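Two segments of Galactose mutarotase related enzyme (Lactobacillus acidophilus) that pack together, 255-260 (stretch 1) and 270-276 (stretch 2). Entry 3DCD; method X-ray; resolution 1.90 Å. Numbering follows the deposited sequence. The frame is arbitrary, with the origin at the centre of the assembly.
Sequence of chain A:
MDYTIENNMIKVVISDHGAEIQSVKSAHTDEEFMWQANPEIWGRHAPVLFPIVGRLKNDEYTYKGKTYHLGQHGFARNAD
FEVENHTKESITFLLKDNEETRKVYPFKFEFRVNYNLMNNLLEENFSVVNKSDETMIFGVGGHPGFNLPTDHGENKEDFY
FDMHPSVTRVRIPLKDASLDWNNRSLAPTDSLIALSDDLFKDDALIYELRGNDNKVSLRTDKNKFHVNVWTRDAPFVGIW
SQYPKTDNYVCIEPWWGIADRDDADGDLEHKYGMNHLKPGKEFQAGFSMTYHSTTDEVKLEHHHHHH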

# COMPACT_ATOMS: atom_id res chain seq x y z
N TRP A 255 2.07 -4.20 3.87
CA TRP A 255 3.48 -3.88 3.92
C TRP A 255 4.32 -5.13 4.14
O TRP A 255 4.04 -5.91 5.06
CB TRP A 255 3.78 -2.96 5.10
CG TRP A 255 3.27 -1.54 5.05
CD1 TRP A 255 2.83 -0.82 3.96
CD2 TRP A 255 3.21 -0.65 6.17
NE1 TRP A 255 2.48 0.48 4.36
CE2 TRP A 255 2.70 0.59 5.71
CE3 TRP A 255 3.55 -0.79 7.54
CZ2 TRP A 255 2.51 1.68 6.57
CZ3 TRP A 255 3.36 0.30 8.39
CH2 TRP A 255 2.84 1.53 7.90
N TRP A 256 5.36 -5.27 3.33
CA TRP A 256 6.44 -6.23 3.51
C TRP A 256 7.72 -5.41 3.80
O TRP A 256 8.70 -5.45 3.07
CB TRP A 256 6.60 -7.06 2.23
CG TRP A 256 5.44 -7.99 1.99
CD1 TRP A 256 5.36 -9.31 2.35
CD2 TRP A 256 4.18 -7.66 1.37
NE1 TRP A 256 4.13 -9.82 1.99
CE2 TRP A 256 3.39 -8.83 1.40
CE3 TRP A 256 3.65 -6.47 0.81
CZ2 TRP A 256 2.07 -8.86 0.87
CZ3 TRP A 256 2.35 -6.51 0.29
CH2 TRP A 256 1.57 -7.69 0.33
N GLY A 257 7.65 -4.62 4.87
CA GLY A 257 8.70 -3.65 5.20
C GLY A 257 8.08 -2.68 6.17
O GLY A 257 6.87 -2.66 6.31
N ILE A 258 8.90 -1.87 6.85
CA ILE A 258 8.35 -0.93 7.81
C ILE A 258 9.31 0.22 8.09
O ILE A 258 10.51 0.13 7.82
CB ILE A 258 7.93 -1.69 9.12
CG1 ILE A 258 7.00 -0.85 10.01
CG2 ILE A 258 9.13 -2.25 9.87
CD1 ILE A 258 6.26 -1.71 11.07
N ALA A 259 8.76 1.33 8.60
CA ALA A 259 9.57 2.49 8.95
C ALA A 259 10.69 2.11 9.95
O ALA A 259 10.58 1.11 10.66
CB ALA A 259 8.68 3.53 9.57
N ASP A 260 11.73 2.94 10.03
CA ASP A 260 12.74 2.82 11.09
C ASP A 260 12.08 2.81 12.48
O ASP A 260 11.12 3.53 12.73
CB ASP A 260 13.73 4.00 11.04
CG ASP A 260 15.00 3.71 10.23
OD1 ASP A 260 15.17 2.60 9.68
OD2 ASP A 260 15.86 4.62 10.16
N HIS A 270 21.16 -3.95 9.44
CA HIS A 270 20.51 -4.20 10.75
C HIS A 270 19.06 -3.73 10.80
O HIS A 270 18.39 -3.89 11.84
CB HIS A 270 21.26 -3.50 11.88
CG HIS A 270 22.70 -3.89 12.00
ND1 HIS A 270 23.63 -3.07 12.60
CD2 HIS A 270 23.37 -4.99 11.59
CE1 HIS A 270 24.81 -3.66 12.56
NE2 HIS A 270 24.68 -4.82 11.95
N LYS A 271 18.56 -3.14 9.71
CA LYS A 271 17.23 -2.50 9.72
C LYS A 271 16.09 -3.52 9.88
O LYS A 271 15.87 -4.35 9.03
CB LYS A 271 17.03 -1.63 8.48
CG LYS A 271 15.68 -0.89 8.41
CD LYS A 271 15.61 -0.04 7.15
CE LYS A 271 14.15 0.33 6.82
NZ LYS A 271 13.48 1.07 7.95
N TYR A 272 15.39 -3.42 11.01
CA TYR A 272 14.24 -4.27 11.31
C TYR A 272 13.20 -4.35 10.20
O TYR A 272 12.82 -3.33 9.59
CB TYR A 272 13.57 -3.79 12.59
CG TYR A 272 12.30 -4.54 12.89
CD1 TYR A 272 12.33 -5.82 13.45
CD2 TYR A 272 11.06 -3.98 12.58
CE1 TYR A 272 11.16 -6.52 13.69
CE2 TYR A 272 9.89 -4.67 12.83
CZ TYR A 272 9.95 -5.94 13.38
OH TYR A 272 8.76 -6.61 13.62
N GLY A 273 12.75 -5.58 9.93
CA GLY A 273 11.61 -5.85 9.02
C GLY A 273 11.91 -5.76 7.52
O GLY A 273 10.98 -5.72 6.70
N MSE A 274 13.19 -5.71 7.15
CA MSE A 274 13.56 -5.65 5.74
C MSE A 274 13.62 -7.06 5.18
O MSE A 274 13.87 -8.01 5.94
CB MSE A 274 14.91 -4.96 5.53
CG MSE A 274 14.89 -3.46 5.78
SE MSE A 274 13.78 -2.54 4.44
CE MSE A 274 15.21 -1.90 3.28
N ASN A 275 13.36 -7.18 3.89
CA ASN A 275 13.59 -8.44 3.16
C ASN A 275 15.04 -8.58 2.70
O ASN A 275 15.64 -7.62 2.21
CB ASN A 275 12.64 -8.55 1.95
CG ASN A 275 11.19 -8.29 2.32
OD1 ASN A 275 10.65 -7.21 2.02
ND2 ASN A 275 10.56 -9.24 2.99
N HIS A 276 15.60 -9.78 2.85
CA HIS A 276 16.96 -10.09 2.37
C HIS A 276 16.91 -11.09 1.23
O HIS A 276 16.41 -12.21 1.41
CB HIS A 276 17.82 -10.61 3.52
CG HIS A 276 18.12 -9.58 4.56
ND1 HIS A 276 17.16 -9.09 5.42
CD2 HIS A 276 19.26 -8.92 4.86
CE1 HIS A 276 17.70 -8.18 6.20
NE2 HIS A 276 18.97 -8.06 5.89
O HOH W 1 11.80 -2.30 7.23
O HOH W 2 12.72 -0.67 10.16

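Stretch 2 meets stretch 1 through one long lysine, a tight turn and two well-placed waters, burying 336 Å² in all. His270 and His276, at the exposed ends, make no contact. Lys271 supplies the main polar anchor: its CA-to-CB bond points toward stretch 1, and chi1 to chi3 are all t, so the chain runs extended before chi4 turns to p at the amine. There NZ donates a hydrogen bond to Ile258 O at 3.1 Å and, at 2.9 Å, a second to Asp260 OD1, the latter also a salt bridge. Asp260 starts with its CB directed away, yet its carboxylate comes back near enough to meet the amine, while its OD2 is hydrogen-bonded elsewhere in the structure. Both residues are buried, and the salt bridge pairs their opposite charges there. Lys271 NZ also donates to water 2 (2.9 Å), which in turn lies 2.8 Å from Ala259 O and 2.7 Å from Tyr272 O. Water 1 forms a second bridge, accepting from Ile258 N at 3.0 Å and lying 2.8 Å from Tyr272 O; the two waters thus link backbones that do not bond directly. Tyr272, chi1 t, brings its ring close to Ile258, with CD2 3.7 Å from Ile258 CG2, an apolar contact that covers part of the buried isoleucine. Gly273 lies within the type II turn from Lys271 to Met274. Its positive phi (77°) favours glycine, and an ideal CB here would fall 3.0 Å from Ile258 CG2, a clash. Gly273 CA lies 5.3 Å from Gly257 CA, and Gly257 CA makes a CA-H...O contact with Gly273 O at 3.4 Å, nearly straight at the hydrogen (164°). Selenomethionine Met274 points away and is buried without contacting stretch 1. Asn275, where the strand begins, directs its CB toward stretch 1, its side chain ending beside the Trp256 backbone.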